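Local coordinates for iota-carrageenase (Alteromonas, PDB 3LMW), which hydrolyses the internal 1,4-beta linkages of iota-carrageenan, a sulfated galactan of red algal cell walls, with inversion of anomeric configuration, at residues Ile151-Thr156 / Ile183-Ala188; Thr351-Asp356 / Asp421-Asn426. All blocks are in the same frame, centred on the assembly; numbering follows the deposited sequence.

Contact 1: residues Ile151-Thr156 / Ile183-Ala188; sequences IDDNKT and IKQNNA. With NI (nickel (II) ion), chain E.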
loop_
_atom_site.group_PDB
_atom_site.type_symbol
_atom_site.label_atom_id
_atom_site.label_comp_id
_atom_site.label_asym_id
_atom_site.label_seq_id
_atom_site.Cartn_x
_atom_site.Cartn_y
_atom_site.Cartn_z
ATOM N N ILE A 151 2.868 -9.615 -10.241
ATOM C CA ILE A 151 2.217 -8.468 -10.892
ATOM C C ILE A 151 3.261 -7.673 -11.667
ATOM O O ILE A 151 4.223 -7.101 -11.094
ATOM C CB ILE A 151 1.497 -7.544 -9.883
ATOM C CG1 ILE A 151 0.387 -8.325 -9.147
ATOM C CG2 ILE A 151 0.946 -6.277 -10.590
ATOM C CD1 ILE A 151 -0.033 -7.672 -7.780
ATOM N N ASP A 152 3.079 -7.660 -12.980
ATOM C CA ASP A 152 3.897 -6.847 -13.849
ATOM C C ASP A 152 3.221 -5.497 -14.003
ATOM O O ASP A 152 2.280 -5.343 -14.782
ATOM C CB ASP A 152 4.022 -7.535 -15.180
ATOM C CG ASP A 152 5.337 -8.195 -15.351
ATOM O OD1 ASP A 152 6.093 -8.297 -14.336
ATOM O OD2 ASP A 152 5.610 -8.610 -16.498
ATOM N N ASP A 153 3.652 -4.535 -13.195
ATOM C CA ASP A 153 3.004 -3.251 -13.153
ATOM C C ASP A 153 3.628 -2.310 -14.200
ATOM O O ASP A 153 4.638 -2.613 -14.809
ATOM C CB ASP A 153 3.164 -2.676 -11.744
ATOM C CG ASP A 153 2.164 -1.537 -11.425
ATOM O OD1 ASP A 153 1.577 -0.906 -12.340
ATOM O OD2 ASP A 153 1.963 -1.272 -10.218
ATOM N N ASN A 154 3.008 -1.153 -14.375
ATOM C CA ASN A 154 3.512 -0.084 -15.220
ATOM C C ASN A 154 3.373 1.242 -14.475
ATOM O O ASN A 154 2.889 2.236 -15.005
ATOM C CB ASN A 154 2.720 -0.048 -16.514
ATOM C CG ASN A 154 3.349 0.857 -17.550
ATOM O OD1 ASN A 154 4.539 1.184 -17.475
ATOM N ND2 ASN A 154 2.540 1.293 -18.510
ATOM N N LYS A 155 3.775 1.240 -13.209
ATOM C CA LYS A 155 3.679 2.440 -12.367
ATOM C C LYS A 155 2.263 3.020 -12.408
ATOM O O LYS A 155 2.082 4.233 -12.572
ATOM C CB LYS A 155 4.704 3.502 -12.809
ATOM C CG LYS A 155 6.164 3.096 -12.631
ATOM C CD LYS A 155 7.051 4.258 -12.892
ATOM C CE LYS A 155 8.464 3.963 -12.516
ATOM N NZ LYS A 155 9.093 3.125 -13.568
ATOM N N THR A 156 1.272 2.152 -12.244
ATOM C CA THR A 156 -0.088 2.606 -12.105
ATOM C C THR A 156 -0.333 3.228 -10.756
ATOM O O THR A 156 0.503 3.119 -9.818
ATOM C CB THR A 156 -1.098 1.474 -12.313
ATOM O OG1 THR A 156 -0.931 0.472 -11.303
ATOM C CG2 THR A 156 -0.940 0.881 -13.705
ATOM N N ILE A 183 3.629 -13.013 -3.316
ATOM C CA ILE A 183 3.379 -12.110 -4.415
ATOM C C ILE A 183 4.605 -11.230 -4.611
ATOM O O ILE A 183 5.186 -10.712 -3.643
ATOM C CB ILE A 183 2.114 -11.257 -4.206
ATOM C CG1 ILE A 183 0.912 -12.160 -3.886
ATOM C CG2 ILE A 183 1.839 -10.369 -5.471
ATOM C CD1 ILE A 183 -0.117 -11.511 -2.981
ATOM N N LYS A 184 5.008 -11.119 -5.872
ATOM C CA LYS A 184 6.045 -10.207 -6.334
ATOM C C LYS A 184 5.345 -9.204 -7.210
ATOM O O LYS A 184 4.497 -9.584 -8.040
ATOM C CB LYS A 184 7.049 -10.928 -7.214
ATOM C CG LYS A 184 8.029 -10.012 -7.903
ATOM C CD LYS A 184 9.011 -9.441 -6.911
ATOM C CE LYS A 184 9.849 -8.300 -7.497
ATOM N NZ LYS A 184 11.069 -8.614 -8.331
ATOM N N GLN A 185 5.722 -7.938 -7.023
ATOM C CA GLN A 185 5.308 -6.853 -7.896
ATOM C C GLN A 185 6.527 -6.251 -8.562
ATOM O O GLN A 185 7.510 -5.943 -7.882
ATOM C CB GLN A 185 4.548 -5.770 -7.124
ATOM C CG GLN A 185 3.995 -4.658 -8.029
ATOM C CD GLN A 185 2.807 -3.886 -7.387
ATOM O OE1 GLN A 185 2.121 -4.389 -6.470
ATOM N NE2 GLN A 185 2.578 -2.665 -7.853
ATOM N N ASN A 186 6.442 -6.051 -9.880
ATOM C CA ASN A 186 7.469 -5.323 -10.634
ATOM C C ASN A 186 6.995 -3.953 -11.084
ATOM O O ASN A 186 5.834 -3.791 -11.397
ATOM C CB ASN A 186 7.869 -6.104 -11.884
ATOM C CG ASN A 186 8.617 -7.368 -11.568
ATOM O OD1 ASN A 186 8.218 -8.455 -12.021
ATOM N ND2 ASN A 186 9.716 -7.247 -10.795
ATOM N N ASN A 187 7.919 -3.004 -11.168
ATOM C CA ASN A 187 7.721 -1.656 -11.706
ATOM C C ASN A 187 6.558 -0.888 -11.075
ATOM O O ASN A 187 5.668 -0.413 -11.796
ATOM C CB ASN A 187 7.639 -1.646 -13.249
ATOM C CG ASN A 187 8.079 -0.268 -13.868
ATOM O OD1 ASN A 187 8.620 0.606 -13.176
ATOM N ND2 ASN A 187 7.856 -0.097 -15.170
ATOM N N ALA A 188 6.561 -0.779 -9.736
ATOM C CA ALA A 188 5.540 -0.001 -9.027
ATOM C C ALA A 188 5.916 1.471 -8.903
ATOM O O ALA A 188 7.096 1.820 -8.811
ATOM C CB ALA A 188 5.193 -0.585 -7.674
HETATM NI NI NI E . 7.464 -9.553 -16.694
HETATM O O HOH W 1 7.833 -10.252 -19.001
#

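Contact 2: residues Thr351-Asp356 / Asp421-Asn426; sequences TVKVFD and DVKTFN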
loop_
_atom_site.group_PDB
_atom_site.type_symbol
_atom_site.label_atom_id
_atom_site.label_comp_id
_atom_site.label_asym_id
_atom_site.label_seq_id
_atom_site.Cartn_x
_atom_site.Cartn_y
_atom_site.Cartn_z
ATOM N N THR A 351 1.408 -1.712 20.215
ATOM C CA THR A 351 2.716 -2.381 20.255
ATOM C C THR A 351 3.252 -2.800 18.862
ATOM O O THR A 351 2.612 -3.564 18.103
ATOM C CB THR A 351 2.716 -3.605 21.184
ATOM O OG1 THR A 351 2.056 -3.271 22.416
ATOM C CG2 THR A 351 4.139 -4.017 21.486
ATOM N N VAL A 352 4.433 -2.305 18.546
ATOM C CA VAL A 352 5.036 -2.609 17.297
ATOM C C VAL A 352 6.437 -3.155 17.531
ATOM O O VAL A 352 7.292 -2.501 18.147
ATOM C CB VAL A 352 5.046 -1.380 16.372
ATOM C CG1 VAL A 352 5.650 -1.738 15.019
ATOM C CG2 VAL A 352 3.671 -0.898 16.168
ATOM N N LYS A 353 6.642 -4.369 17.021
ATOM C CA LYS A 353 7.942 -5.074 17.052
ATOM C C LYS A 353 8.346 -5.603 15.660
ATOM O O LYS A 353 7.570 -6.357 15.021
ATOM C CB LYS A 353 7.910 -6.240 18.072
ATOM C CG LYS A 353 7.988 -5.822 19.541
ATOM C CD LYS A 353 8.358 -7.038 20.406
ATOM C CE LYS A 353 8.220 -6.827 21.924
ATOM N NZ LYS A 353 6.805 -6.631 22.332
ATOM N N VAL A 354 9.542 -5.188 15.209
ATOM C CA VAL A 354 10.158 -5.626 13.935
ATOM C C VAL A 354 11.443 -6.394 14.177
ATOM O O VAL A 354 12.419 -5.824 14.695
ATOM C CB VAL A 354 10.528 -4.432 13.000
ATOM C CG1 VAL A 354 10.892 -4.946 11.591
ATOM C CG2 VAL A 354 9.392 -3.441 12.916
ATOM N N PHE A 355 11.464 -7.661 13.778
ATOM C CA PHE A 355 12.606 -8.517 14.036
ATOM C C PHE A 355 13.383 -8.885 12.771
ATOM O O PHE A 355 12.799 -9.423 11.830
ATOM C CB PHE A 355 12.130 -9.837 14.636
ATOM C CG PHE A 355 11.511 -9.719 15.974
ATOM C CD1 PHE A 355 10.177 -9.393 16.106
ATOM C CD2 PHE A 355 12.252 -9.993 17.124
ATOM C CE1 PHE A 355 9.601 -9.303 17.358
ATOM C CE2 PHE A 355 11.667 -9.903 18.389
ATOM C CZ PHE A 355 10.343 -9.567 18.502
ATOM N N ASP A 356 14.701 -8.677 12.800
ATOM C CA ASP A 356 15.644 -9.064 11.714
ATOM C C ASP A 356 15.481 -8.176 10.477
ATOM O O ASP A 356 14.703 -8.468 9.569
ATOM C CB ASP A 356 15.571 -10.562 11.333
ATOM C CG ASP A 356 15.716 -11.514 12.562
ATOM O OD1 ASP A 356 16.634 -11.282 13.404
ATOM O OD2 ASP A 356 14.902 -12.489 12.677
ATOM N N ASP A 421 5.834 3.799 19.331
ATOM C CA ASP A 421 7.153 3.223 19.427
ATOM C C ASP A 421 7.350 2.041 18.557
ATOM O O ASP A 421 6.910 0.939 18.891
ATOM C CB ASP A 421 7.483 2.804 20.855
ATOM C CG ASP A 421 8.973 2.614 21.061
ATOM O OD1 ASP A 421 9.748 3.510 20.637
ATOM O OD2 ASP A 421 9.362 1.575 21.641
ATOM N N VAL A 422 8.067 2.256 17.470
ATOM C CA VAL A 422 8.480 1.157 16.620
ATOM C C VAL A 422 9.787 0.508 17.158
ATOM O O VAL A 422 10.898 0.993 16.914
ATOM C CB VAL A 422 8.540 1.584 15.146
ATOM C CG1 VAL A 422 8.980 0.427 14.290
ATOM C CG2 VAL A 422 7.157 2.030 14.709
ATOM N N LYS A 423 9.619 -0.568 17.921
ATOM C CA LYS A 423 10.729 -1.346 18.436
ATOM C C LYS A 423 11.392 -2.214 17.338
ATOM O O LYS A 423 10.737 -3.085 16.754
ATOM C CB LYS A 423 10.226 -2.231 19.597
ATOM C CG LYS A 423 9.944 -1.486 20.924
ATOM C CD LYS A 423 8.953 -2.253 21.820
ATOM C CE LYS A 423 8.563 -1.478 23.092
ATOM N NZ LYS A 423 9.655 -1.513 24.136
ATOM N N THR A 424 12.677 -2.013 17.068
ATOM C CA THR A 424 13.325 -2.868 16.067
ATOM C C THR A 424 14.461 -3.672 16.661
ATOM O O THR A 424 15.166 -3.149 17.515
ATOM C CB THR A 424 13.903 -2.067 14.850
ATOM O OG1 THR A 424 14.962 -1.194 15.288
ATOM C CG2 THR A 424 12.803 -1.296 14.091
ATOM N N PHE A 425 14.666 -4.908 16.192
ATOM C CA PHE A 425 15.705 -5.807 16.732
ATOM C C PHE A 425 16.596 -6.434 15.688
ATOM O O PHE A 425 16.124 -6.834 14.629
ATOM C CB PHE A 425 15.046 -6.960 17.473
ATOM C CG PHE A 425 14.048 -6.526 18.484
ATOM C CD1 PHE A 425 12.741 -6.236 18.106
ATOM C CD2 PHE A 425 14.416 -6.381 19.826
ATOM C CE1 PHE A 425 11.804 -5.808 19.059
ATOM C CE2 PHE A 425 13.477 -5.943 20.778
ATOM C CZ PHE A 425 12.169 -5.666 20.390
ATOM N N ASN A 426 17.877 -6.571 16.023
ATOM C CA ASN A 426 18.881 -7.196 15.142
ATOM C C ASN A 426 18.918 -6.585 13.694
ATOM O O ASN A 426 18.753 -7.281 12.661
ATOM C CB ASN A 426 18.728 -8.725 15.161
ATOM C CG ASN A 426 19.694 -9.421 14.219
ATOM O OD1 ASN A 426 20.831 -8.972 14.031
ATOM N ND2 ASN A 426 19.239 -10.506 13.596
#

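Contact 1: residues Ile151-Thr156 / Ile183-Ala188
Ile151 lies in parallel register with Gln185, and its two backbone groups grip the neighbouring strand on either side of that residue: Ile151 N donates to Lys184 O over 2.7 Å, and Ile151 O receives Asn186 N almost straight, with 175° at the hydrogen. This is the rung-to-rung ladder of a parallel beta-helix, here joining strand 144-152 to strand 178-186. On the face carrying Ile151 and Gln185, CD1 of Ile151 rests 4.0 Å from CG2 of Ile183. Asp152 points to the opposite face beside Asn186, and its OD2 binds the nickel ion at 2.1 Å; two histidines of the C-terminal tag, His470 and His472, and a water are further ligands, so the nickel site depends on the tag, while Lys126 also reaches OD2. Past the strand end, Asp153 N still bonds to Asn186 O. With CG anti to the backbone N (chi1 -162°), the Asp153 carboxylate lies beside its own carbonyl carbon, ahead over the turn, where OD1 accepts Thr156 N over 3.1 Å in an Asx motif, met from above the carboxylate plane. Its OD2 lies 2.8 Å from Gln185 NE2, and Gln185 OE1 is held by Ser160. Lys155 then meets Asn187 twice: its backbone N bonds to Asn187 O, and its NZ, swung round by a bend at the last torsion (chi4 78°), reaches Asn187 OD1 at 2.6 Å on an in-plane lone pair. Trp463 gives the same ammonium a carbonyl acceptor and a cation-pi partner. The ladder thus gives way to a polar turn in which Asn187 holds Lys155 through both its main-chain and side-chain oxygens.

Contact 2: residues Thr351-Asp356 / Asp421-Asn426
Asn426 ND2 donates to Asp356 OD1 over 2.7 Å, the shortest polar link between these segments. The donor meets OD1 on the anti side, somewhat out of the carboxylate plane, while OD1 lies close to the plane of the amide; the two planes are nearly perpendicular. Both residues close a parallel pairing between successive rungs of the beta-helix, strands 352-360 and 422-430, and the chain turns a corner at Asn426. Along the ladder Val354 turns both its N and its O to the second strand, the N to Lys423 O at 2.9 Å and the O to Phe425 N; Asp356 N continues the pattern to Phe425 O, and Lys423 N reaches Val352 O by a more bent bond. Strand 262-270 takes the other edge of 352-360, through backbone bonds to Lys353 and Phe355.

Outward from this ladder, the two faces differ. Val352, Val354, Val422 and the methyl of Thr424 form the mainly apolar one, where CG1 of Val422 touches both Val352 CG1 (4.0 Å) and Val354 CG2 (4.1 Å). On the other, Phe355 and Phe425 are stacked in register as an offset pair, centroids 4.7 Å apart and planes 13° from parallel. Near-equal first torsions, -66° and -52°, set each CG anti to its carbonyl carbon and send the rings the same way, a ladder of like residues familiar from parallel beta-helices. Val2 of the N-terminal segment touches both rings. The aliphatic part of Lys353 crosses the Phe425 ring at its edge, with Lys353 CG near the ring plane, 3.8 Å from Phe425 CE1.

How the contacts relate
Both contacts join neighbouring rungs of the same parallel beta-helix, with centres about 28 Å apart and nearest atoms about 16 Å apart. Contact 1 is the more buried and nearer the middle of the chain, whereas contact 2 is partly buried and farther out, with several side chains exposed. The interfaces are similar in size, 501 and 518 Å², yet differently made. Contact 1 covers a strand end and the turn beyond, so polar side chains join the backbone bonds, and a nickel ion held partly by tag histidines sits at one edge. Contact 2 mostly follows strands, letting like residues stack rung upon rung, and its side-chain polar bond comes only where the second strand turns its corner.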